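Local coordinates for protein AvrRpt2 (Erwinia amylovora, PDB 6HQZ) that acts as a type III effector of a plant pathogen, a papain-like C70 cysteine protease that probably cleaves host proteins and is linked to induced fire blight resistance in apple, at residues G35-L43 with Q50-V58; L67-F78 with L141-S152. One frame throughout, in Å; residues are numbered along the deposited sequence.

Interaction 1 of 2, residues G35-L43 with Q50-V58; sequences GPRLGLPEL and QGLQQREDV
Glu42 turns its CG anti to its own carbonyl carbon (chi1 -66°) and then bends, while Gln50 stays extended with CG anti to its backbone nitrogen (chi1 175°); between them these torsions carry the end of Gln50 across the methylene of Glu42. The amide carbon CD of Gln50 rests 3.5 Å from Glu42 CG, and the carboxylate and amide planes stand 85° apart. Outside the pair, Gln50 NE2 has a weak hydrogen bond to Ser46. The aliphatic part of Gln50 also serves Leu38, whose CD1 lies 3.8 Å from Gln50 CG. One turn further along helix 49-65, Gln54 fills the middle of the contact. Gln54 CB sits 3.7 Å from the backbone O of Glu42, and Gln54 CD lies 4.0 Å from Leu38 CB, with CB of Pro36 and CB of Leu43 also close to the amide. Polar backbone atoms of Leu38 and Leu43 lie near this amide. At the outer side, Arg37 NH1 remains 6.2 Å from Asp57 OD2, too far for a salt bridge. The case illustrates how glutamines can pack a short helix and its preceding loop onto another helix: methylenes supply much of the apolar contact, and the buried amide of Gln54 brings polarity into its centre, whereas any attraction between Arg37 and Asp57 would act only at long range.

Interaction 2 of 2, residues L67-F78 with L141-S152; sequences LAEVSLPESRQF and LAWRVPHAMLYS
Trp143 gives up the most surface here, and Arg76 slides past it in the opposite direction. Arg76 CA stands 3.5 Å from the centroid of the six-membered ring and over its face, a CH-pi contact, while the guanidinium, parallel to the indole within 1°, is displaced toward the stem, with Arg76 CZ 3.4 Å from Trp143 CB. Leu141 CD2 lies over the opposite face of the indole, toward its rim, Pro73 CD meets its edge, and Asn138 O receives the NE1 hydrogen. Phe78 lies nearly parallel to the six-membered ring but slid well aside, and Met149 SD reaches Phe78 in an oblique Met-aromatic contact. Leu72 sends its two methyls to different partners: Leu72 CD1 approaches the backbone O of Val145 at 3.4 Å, and CD2 lies 4.0 Å from Met149 SD. Nearby, two waters lie between the backbone oxygens of Val70 and Pro146, and one also accepts a hydrogen bond from Met149 N. Tyr151 places CG between its backbone nitrogen and carbonyl carbon (chi1 66°), which folds the ring over Ala68, whose CB is 4.0 Å from the ring centroid; the same ring stacks with His90. Ala68 and Tyr151 form a hydrogen-bonded antiparallel pair, Ala68 N to Tyr151 O at 2.8 Å and Tyr151 N to Ala68 O at 2.7 Å, and Val70 N bonds to Met149 O. Strand 67-69, outermost on this side, thus borders strand 149-152 in the antiparallel sheet of a papain-like protease domain.

Interactions 1 and 2 follow one another in series along the chain, with centres about 15 Å apart, and helix 49-65 leads directly into strand 67-69. Interaction 1 joins that helix to helix 40-45 and the loop before it; interaction 2 sits at one border of the antiparallel sheet. They meet through polar bonds: Arg55 NH2 forms a salt bridge of 2.8 Å with Glu69 OE2, and His147 NE2 probably makes a hydrogen bond to Leu43 O. Through Arg55 NH1, which bonds to His147 ND1, one imidazole ties both helices to the turn before strand 149-152. The helical and sheet parts of this papain-like domain are thus joined here by side chains as well as by chain continuity.

Interaction 1 of 2, residues G35-L43 with Q50-V58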
loop_
_atom_site.group_PDB
_atom_site.type_symbol
_atom_site.label_atom_id
_atom_site.label_comp_id
_atom_site.label_asym_id
_atom_site.label_seq_id
_atom_site.Cartn_x
_atom_site.Cartn_y
_atom_site.Cartn_z
ATOM N N GLY A 35 6.430 -27.055 -11.166
ATOM C CA GLY A 35 7.072 -26.271 -10.135
ATOM C C GLY A 35 8.540 -26.543 -10.158
ATOM O O GLY A 35 9.028 -27.301 -10.995
ATOM N N PRO A 36 9.257 -25.943 -9.230
ATOM C CA PRO A 36 10.680 -26.171 -9.157
ATOM C C PRO A 36 10.980 -27.663 -9.090
ATOM O O PRO A 36 10.256 -28.445 -8.437
ATOM C CB PRO A 36 11.067 -25.453 -7.888
ATOM C CG PRO A 36 10.011 -24.367 -7.769
ATOM C CD PRO A 36 8.782 -25.108 -8.121
ATOM N N ARG A 37 12.023 -28.031 -9.799
ATOM C CA ARG A 37 12.319 -29.416 -10.080
ATOM C C ARG A 37 12.937 -30.041 -8.823
ATOM O O ARG A 37 12.743 -31.226 -8.520
ATOM C CB ARG A 37 13.272 -29.474 -11.276
ATOM C CG ARG A 37 13.366 -30.830 -11.961
ATOM C CD ARG A 37 14.625 -30.977 -12.813
ATOM N NE ARG A 37 15.181 -32.344 -12.713
ATOM C CZ ARG A 37 16.017 -32.788 -11.759
ATOM N NH1 ARG A 37 16.449 -31.996 -10.771
ATOM N NH2 ARG A 37 16.433 -34.052 -11.789
ATOM N N LEU A 38 13.699 -29.234 -8.090
ATOM C CA LEU A 38 14.248 -29.692 -6.828
ATOM C C LEU A 38 13.347 -29.084 -5.713
ATOM O O LEU A 38 12.427 -28.263 -5.958
ATOM C CB LEU A 38 15.762 -29.352 -6.693
ATOM C CG LEU A 38 16.843 -29.963 -7.625
ATOM C CD1 LEU A 38 18.208 -29.330 -7.337
ATOM C CD2 LEU A 38 16.974 -31.497 -7.579
ATOM N N GLY A 39 13.617 -29.509 -4.499
ATOM C CA GLY A 39 12.837 -29.120 -3.359
ATOM C C GLY A 39 13.040 -27.704 -2.892
ATOM O O GLY A 39 13.741 -26.866 -3.508
ATOM N N LEU A 40 12.413 -27.466 -1.761
ATOM C CA LEU A 40 12.447 -26.193 -1.111
ATOM C C LEU A 40 13.840 -25.724 -0.638
ATOM O O LEU A 40 14.191 -24.529 -0.859
ATOM C CB LEU A 40 11.486 -26.221 0.058
ATOM C CG LEU A 40 10.020 -26.268 -0.322
ATOM C CD1 LEU A 40 9.176 -26.032 0.925
ATOM C CD2 LEU A 40 9.663 -25.216 -1.351
ATOM N N PRO A 41 14.599 -26.604 0.051
ATOM C CA PRO A 41 15.966 -26.173 0.434
ATOM C C PRO A 41 16.816 -25.689 -0.739
ATOM O O PRO A 41 17.533 -24.704 -0.600
ATOM C CB PRO A 41 16.606 -27.427 1.034
ATOM C CG PRO A 41 15.502 -28.409 1.236
ATOM C CD PRO A 41 14.269 -27.957 0.571
ATOM N N GLU A 42 16.659 -26.339 -1.875
ATOM C CA GLU A 42 17.439 -25.982 -3.059
ATOM C C GLU A 42 16.957 -24.674 -3.715
ATOM O O GLU A 42 17.748 -23.866 -4.251
ATOM C CB GLU A 42 17.469 -27.169 -4.019
ATOM C CG GLU A 42 18.226 -28.373 -3.430
ATOM C CD GLU A 42 17.459 -29.175 -2.367
ATOM O OE1 GLU A 42 16.191 -29.123 -2.343
ATOM O OE2 GLU A 42 18.151 -29.878 -1.565
ATOM N N LEU A 43 15.650 -24.485 -3.658
ATOM C CA LEU A 43 15.021 -23.298 -4.159
ATOM C C LEU A 43 15.415 -22.111 -3.277
ATOM O O LEU A 43 15.655 -21.045 -3.814
ATOM C CB LEU A 43 13.494 -23.464 -4.164
ATOM C CG LEU A 43 12.678 -22.229 -4.553
ATOM C CD1 LEU A 43 13.057 -21.848 -5.956
ATOM C CD2 LEU A 43 11.189 -22.445 -4.405
ATOM N N GLN A 50 24.037 -26.264 -7.814
ATOM C CA GLN A 50 22.679 -26.642 -7.465
ATOM C C GLN A 50 21.766 -25.373 -7.265
ATOM O O GLN A 50 20.504 -25.468 -7.284
ATOM C CB GLN A 50 22.724 -27.551 -6.214
ATOM C CG GLN A 50 21.354 -27.937 -5.655
ATOM C CD GLN A 50 21.417 -29.017 -4.590
ATOM O OE1 GLN A 50 21.281 -30.185 -4.896
ATOM N NE2 GLN A 50 21.585 -28.620 -3.326
ATOM N N GLY A 51 22.429 -24.208 -7.085
ATOM C CA GLY A 51 21.809 -22.905 -6.903
ATOM C C GLY A 51 21.724 -21.971 -8.101
ATOM O O GLY A 51 20.710 -21.307 -8.263
ATOM N N LEU A 52 22.769 -21.858 -8.914
ATOM C CA LEU A 52 22.646 -21.108 -10.194
ATOM C C LEU A 52 21.602 -21.744 -11.164
ATOM O O LEU A 52 21.021 -21.018 -12.015
ATOM C CB LEU A 52 24.010 -20.903 -10.921
ATOM C CG LEU A 52 24.638 -19.501 -10.708
ATOM C CD1 LEU A 52 25.304 -19.413 -9.330
ATOM C CD2 LEU A 52 25.594 -19.078 -11.819
ATOM N N GLN A 53 21.412 -23.074 -11.015
ATOM C CA GLN A 53 20.424 -23.869 -11.745
ATOM C C GLN A 53 19.046 -23.574 -11.289
ATOM O O GLN A 53 18.191 -23.372 -12.135
ATOM C CB GLN A 53 20.603 -25.401 -11.569
ATOM C CG GLN A 53 19.430 -26.217 -12.193
ATOM C CD GLN A 53 19.640 -27.728 -12.332
ATOM O OE1 GLN A 53 20.762 -28.219 -12.462
ATOM N NE2 GLN A 53 18.533 -28.467 -12.346
ATOM N N GLN A 54 18.804 -23.670 -9.966
ATOM C CA GLN A 54 17.478 -23.446 -9.422
ATOM C C GLN A 54 17.113 -21.970 -9.650
ATOM O O GLN A 54 15.948 -21.685 -9.873
ATOM C CB GLN A 54 17.320 -23.858 -7.922
ATOM C CG GLN A 54 16.816 -25.299 -7.668
ATOM C CD GLN A 54 15.293 -25.527 -7.877
ATOM O OE1 GLN A 54 14.801 -25.628 -9.026
ATOM N NE2 GLN A 54 14.561 -25.701 -6.774
ATOM N N ARG A 55 18.103 -21.064 -9.644
ATOM C CA ARG A 55 17.858 -19.663 -10.025
ATOM C C ARG A 55 17.371 -19.535 -11.474
ATOM O O ARG A 55 16.444 -18.779 -11.744
ATOM C CB ARG A 55 19.106 -18.760 -9.823
ATOM C CG ARG A 55 18.914 -17.260 -10.188
ATOM C CD ARG A 55 17.720 -16.631 -9.434
ATOM N NE ARG A 55 17.536 -15.222 -9.781
ATOM C CZ ARG A 55 16.508 -14.466 -9.402
ATOM N NH1 ARG A 55 15.513 -14.970 -8.685
ATOM N NH2 ARG A 55 16.453 -13.189 -9.778
ATOM N N GLU A 56 17.991 -20.277 -12.388
ATOM C CA GLU A 56 17.542 -20.320 -13.802
ATOM C C GLU A 56 16.127 -20.905 -13.951
ATOM O O GLU A 56 15.283 -20.326 -14.638
ATOM C CB GLU A 56 18.505 -21.121 -14.685
ATOM C CG GLU A 56 18.099 -21.106 -16.164
ATOM C CD GLU A 56 19.234 -21.370 -17.133
ATOM O OE1 GLU A 56 20.071 -22.264 -16.880
ATOM O OE2 GLU A 56 19.263 -20.700 -18.190
ATOM N N ASP A 57 15.897 -22.049 -13.305
ATOM C CA ASP A 57 14.589 -22.722 -13.288
ATOM C C ASP A 57 13.466 -21.832 -12.790
ATOM O O ASP A 57 12.403 -21.747 -13.387
ATOM C CB ASP A 57 14.618 -23.968 -12.397
ATOM C CG ASP A 57 15.403 -25.097 -12.990
ATOM O OD1 ASP A 57 15.713 -25.081 -14.204
ATOM O OD2 ASP A 57 15.724 -26.037 -12.217
ATOM N N VAL A 58 13.704 -21.152 -11.697
ATOM C CA VAL A 58 12.700 -20.252 -11.163
ATOM C C VAL A 58 12.433 -19.005 -12.015
ATOM O O VAL A 58 11.299 -18.561 -12.094
ATOM C CB VAL A 58 13.072 -19.817 -9.747
ATOM C CG1 VAL A 58 12.040 -18.868 -9.167
ATOM C CG2 VAL A 58 13.129 -21.047 -8.866
#

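Interaction 2 of 2, residues L67-F78 with L141-S152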
loop_
_atom_site.group_PDB
_atom_site.type_symbol
_atom_site.label_atom_id
_atom_site.label_comp_id
_atom_site.label_asym_id
_atom_site.label_seq_id
_atom_site.Cartn_x
_atom_site.Cartn_y
_atom_site.Cartn_z
ATOM N N LEU A 67 4.707 -14.286 -12.843
ATOM C CA LEU A 67 5.044 -14.007 -11.457
ATOM C C LEU A 67 6.280 -13.106 -11.482
ATOM O O LEU A 67 7.032 -13.084 -12.454
ATOM C CB LEU A 67 5.324 -15.295 -10.712
ATOM C CG LEU A 67 4.240 -16.365 -10.526
ATOM C CD1 LEU A 67 4.926 -17.584 -9.924
ATOM C CD2 LEU A 67 3.166 -15.934 -9.540
ATOM N N ALA A 68 6.423 -12.306 -10.446
ATOM C CA ALA A 68 7.562 -11.451 -10.238
ATOM C C ALA A 68 7.977 -11.422 -8.776
ATOM O O ALA A 68 7.199 -11.760 -7.872
ATOM C CB ALA A 68 7.255 -10.036 -10.686
ATOM N N GLU A 69 9.209 -10.980 -8.577
ATOM C CA GLU A 69 9.815 -10.976 -7.246
ATOM C C GLU A 69 9.998 -9.594 -6.702
ATOM O O GLU A 69 10.200 -8.635 -7.439
ATOM C CB GLU A 69 11.149 -11.698 -7.242
ATOM C CG GLU A 69 12.278 -11.050 -8.051
ATOM C CD GLU A 69 13.408 -12.013 -8.408
ATOM O OE1 GLU A 69 13.299 -13.266 -8.224
ATOM O OE2 GLU A 69 14.442 -11.517 -8.839
ATOM N N VAL A 70 9.934 -9.517 -5.407
ATOM C CA VAL A 70 10.158 -8.277 -4.681
ATOM C C VAL A 70 11.661 -8.060 -4.496
ATOM O O VAL A 70 12.343 -8.976 -4.037
ATOM C CB VAL A 70 9.545 -8.413 -3.281
ATOM C CG1 VAL A 70 9.876 -7.159 -2.456
ATOM C CG2 VAL A 70 8.046 -8.657 -3.339
ATOM N N SER A 71 12.169 -6.863 -4.802
ATOM C CA SER A 71 13.551 -6.508 -4.561
ATOM C C SER A 71 13.799 -6.439 -3.101
ATOM O O SER A 71 13.195 -5.623 -2.392
ATOM C CB SER A 71 13.904 -5.137 -5.130
ATOM O OG SER A 71 13.841 -5.236 -6.509
ATOM N N LEU A 72 14.676 -7.317 -2.642
ATOM C CA LEU A 72 14.981 -7.428 -1.245
ATOM C C LEU A 72 15.882 -6.334 -0.733
ATOM O O LEU A 72 16.903 -6.026 -1.339
ATOM C CB LEU A 72 15.626 -8.789 -0.959
ATOM C CG LEU A 72 14.697 -9.961 -1.316
ATOM C CD1 LEU A 72 15.424 -11.271 -1.017
ATOM C CD2 LEU A 72 13.373 -9.945 -0.545
ATOM N N PRO A 73 15.577 -5.802 0.437
ATOM C CA PRO A 73 16.444 -4.748 0.971
ATOM C C PRO A 73 17.812 -5.258 1.459
ATOM O O PRO A 73 17.942 -6.369 2.006
ATOM C CB PRO A 73 15.625 -4.224 2.159
ATOM C CG PRO A 73 14.742 -5.344 2.533
ATOM C CD PRO A 73 14.392 -6.014 1.278
ATOM N N GLU A 74 18.807 -4.417 1.269
ATOM C CA GLU A 74 20.193 -4.714 1.602
ATOM C C GLU A 74 20.338 -4.988 3.070
ATOM O O GLU A 74 21.178 -5.777 3.469
ATOM C CB GLU A 74 21.103 -3.532 1.254
ATOM C CG GLU A 74 21.982 -3.714 0.053
ATOM C CD GLU A 74 22.906 -2.498 -0.191
ATOM O OE1 GLU A 74 23.714 -2.074 0.722
ATOM O OE2 GLU A 74 22.844 -1.979 -1.344
ATOM N N SER A 75 19.504 -4.316 3.871
ATOM C CA SER A 75 19.566 -4.365 5.314
ATOM C C SER A 75 19.070 -5.714 5.836
ATOM O O SER A 75 19.211 -5.992 7.009
ATOM C CB SER A 75 18.626 -3.283 5.865
ATOM O OG SER A 75 17.302 -3.568 5.370
ATOM N N ARG A 76 18.441 -6.527 4.979
ATOM C CA ARG A 76 17.808 -7.776 5.414
ATOM C C ARG A 76 16.773 -7.561 6.512
ATOM O O ARG A 76 16.689 -8.358 7.459
ATOM C CB ARG A 76 18.837 -8.768 5.932
ATOM C CG ARG A 76 20.015 -9.046 5.044
ATOM C CD ARG A 76 19.703 -10.144 4.089
ATOM N NE ARG A 76 20.733 -11.179 3.881
ATOM C CZ ARG A 76 20.953 -12.255 4.646
ATOM N NH1 ARG A 76 20.391 -12.464 5.829
ATOM N NH2 ARG A 76 21.800 -13.130 4.202
ATOM N N GLN A 77 15.992 -6.490 6.399
ATOM C CA GLN A 77 14.913 -6.226 7.324
ATOM C C GLN A 77 13.797 -5.410 6.606
ATOM O O GLN A 77 14.089 -4.444 5.947
ATOM C CB GLN A 77 15.497 -5.386 8.435
ATOM C CG GLN A 77 14.827 -5.448 9.766
ATOM C CD GLN A 77 15.757 -4.895 10.834
ATOM O OE1 GLN A 77 16.383 -5.652 11.613
ATOM N NE2 GLN A 77 15.902 -3.589 10.844
ATOM N N PHE A 78 12.541 -5.799 6.748
ATOM C CA PHE A 78 11.379 -5.032 6.341
ATOM C C PHE A 78 10.717 -4.401 7.546
ATOM O O PHE A 78 10.630 -5.001 8.633
ATOM C CB PHE A 78 10.315 -5.922 5.655
ATOM C CG PHE A 78 10.681 -6.378 4.289
ATOM C CD1 PHE A 78 10.547 -5.558 3.229
ATOM C CD2 PHE A 78 11.153 -7.664 4.071
ATOM C CE1 PHE A 78 10.911 -5.960 1.967
ATOM C CE2 PHE A 78 11.519 -8.083 2.826
ATOM C CZ PHE A 78 11.349 -7.263 1.770
ATOM N N LEU A 141 13.066 -15.330 6.689
ATOM C CA LEU A 141 12.873 -15.206 5.264
ATOM C C LEU A 141 14.077 -15.696 4.492
ATOM O O LEU A 141 15.235 -15.619 4.992
ATOM C CB LEU A 141 12.627 -13.723 4.880
ATOM C CG LEU A 141 12.307 -13.431 3.430
ATOM C CD1 LEU A 141 10.984 -14.016 2.935
ATOM C CD2 LEU A 141 12.282 -11.912 3.239
ATOM N N ALA A 142 13.816 -16.255 3.323
ATOM C CA ALA A 142 14.892 -16.740 2.447
ATOM C C ALA A 142 15.759 -15.647 1.784
ATOM O O ALA A 142 15.899 -15.647 0.604
ATOM C CB ALA A 142 14.298 -17.643 1.381
ATOM N N TRP A 143 16.447 -14.867 2.588
ATOM C CA TRP A 143 17.258 -13.730 2.132
ATOM C C TRP A 143 18.318 -14.091 1.126
ATOM O O TRP A 143 18.700 -13.267 0.330
ATOM C CB TRP A 143 17.914 -13.061 3.318
ATOM C CG TRP A 143 16.974 -12.429 4.206
ATOM C CD1 TRP A 143 16.573 -12.872 5.397
ATOM C CD2 TRP A 143 16.282 -11.214 3.967
ATOM N NE1 TRP A 143 15.685 -12.000 5.954
ATOM C CE2 TRP A 143 15.466 -10.978 5.084
ATOM C CE3 TRP A 143 16.288 -10.287 2.924
ATOM C CZ2 TRP A 143 14.632 -9.841 5.194
ATOM C CZ3 TRP A 143 15.496 -9.120 3.048
ATOM C CH2 TRP A 143 14.660 -8.934 4.166
ATOM N N ARG A 144 18.764 -15.338 1.119
ATOM C CA ARG A 144 19.840 -15.764 0.265
ATOM C C ARG A 144 19.488 -15.757 -1.203
ATOM O O ARG A 144 20.404 -15.705 -2.060
ATOM C CB ARG A 144 20.387 -17.153 0.649
ATOM C CG ARG A 144 21.517 -17.642 -0.211
ATOM C CD ARG A 144 22.068 -18.955 0.305
ATOM N NE ARG A 144 23.493 -18.942 0.180
ATOM C CZ ARG A 144 24.279 -19.848 0.746
ATOM N NH1 ARG A 144 23.754 -20.853 1.470
ATOM N NH2 ARG A 144 25.585 -19.743 0.593
ATOM N N VAL A 145 18.211 -15.782 -1.519
ATOM C CA VAL A 145 17.803 -15.889 -2.935
ATOM C C VAL A 145 16.952 -14.692 -3.305
ATOM O O VAL A 145 16.151 -14.222 -2.468
ATOM C CB VAL A 145 17.060 -17.197 -3.280
ATOM C CG1 VAL A 145 18.022 -18.378 -3.104
ATOM C CG2 VAL A 145 15.786 -17.396 -2.470
ATOM N N PRO A 146 17.096 -14.199 -4.511
ATOM C CA PRO A 146 16.313 -13.024 -4.897
ATOM C C PRO A 146 14.825 -13.310 -5.037
ATOM O O PRO A 146 14.041 -12.365 -5.063
ATOM C CB PRO A 146 16.900 -12.629 -6.268
ATOM C CG PRO A 146 18.163 -13.337 -6.352
ATOM C CD PRO A 146 18.066 -14.574 -5.556
ATOM N N HIS A 147 14.448 -14.583 -5.108
ATOM C CA HIS A 147 13.048 -14.981 -5.351
ATOM C C HIS A 147 12.347 -15.380 -4.085
ATOM O O HIS A 147 11.392 -16.123 -4.128
ATOM C CB HIS A 147 12.926 -16.071 -6.409
ATOM C CG HIS A 147 13.872 -17.216 -6.234
ATOM N ND1 HIS A 147 15.122 -17.238 -6.807
ATOM C CD2 HIS A 147 13.749 -18.381 -5.549
ATOM C CE1 HIS A 147 15.730 -18.369 -6.481
ATOM N NE2 HIS A 147 14.930 -19.062 -5.687
ATOM N N ALA A 148 12.822 -14.848 -2.967
ATOM C CA ALA A 148 12.288 -15.106 -1.657
ATOM C C ALA A 148 10.788 -14.769 -1.559
ATOM O O ALA A 148 10.072 -15.459 -0.823
ATOM C CB ALA A 148 13.100 -14.373 -0.603
ATOM N N MET A 149 10.332 -13.736 -2.299
ATOM C CA MET A 149 8.980 -13.191 -2.161
ATOM C C MET A 149 8.474 -12.974 -3.572
ATOM O O MET A 149 9.050 -12.137 -4.300
ATOM C CB MET A 149 9.071 -11.848 -1.426
ATOM C CG MET A 149 9.306 -12.005 0.110
ATOM S SD MET A 149 9.656 -10.410 0.818
ATOM C CE MET A 149 8.083 -9.654 0.752
ATOM N N LEU A 150 7.462 -13.755 -3.972
ATOM C CA LEU A 150 6.910 -13.721 -5.288
ATOM C C LEU A 150 5.482 -13.198 -5.270
ATOM O O LEU A 150 4.711 -13.436 -4.327
ATOM C CB LEU A 150 6.926 -15.088 -5.958
ATOM C CG LEU A 150 8.287 -15.674 -6.314
ATOM C CD1 LEU A 150 8.108 -17.052 -6.941
ATOM C CD2 LEU A 150 9.086 -14.807 -7.282
ATOM N N TYR A 151 5.134 -12.508 -6.353
ATOM C CA TYR A 151 3.771 -11.979 -6.501
ATOM C C TYR A 151 3.272 -12.135 -7.910
ATOM O O TYR A 151 4.085 -12.394 -8.837
ATOM C CB TYR A 151 3.713 -10.521 -6.021
ATOM C CG TYR A 151 4.520 -9.516 -6.843
ATOM C CD1 TYR A 151 3.952 -8.862 -7.955
ATOM C CD2 TYR A 151 5.837 -9.178 -6.470
ATOM C CE1 TYR A 151 4.698 -7.944 -8.700
ATOM C CE2 TYR A 151 6.570 -8.259 -7.188
ATOM C CZ TYR A 151 6.008 -7.669 -8.297
ATOM O OH TYR A 151 6.768 -6.786 -8.937
ATOM N N SER A 152 1.948 -11.917 -8.073
ATOM C CA SER A 152 1.273 -12.046 -9.347
ATOM C C SER A 152 1.402 -10.781 -10.181
ATOM O O SER A 152 1.133 -9.705 -9.705
ATOM C CB SER A 152 -0.250 -12.297 -9.211
ATOM O OG SER A 152 -0.787 -12.599 -10.513
HETATM O O HOH W 1 12.052 -11.633 -3.280
HETATM O O HOH W 2 15.149 -9.796 -5.068
#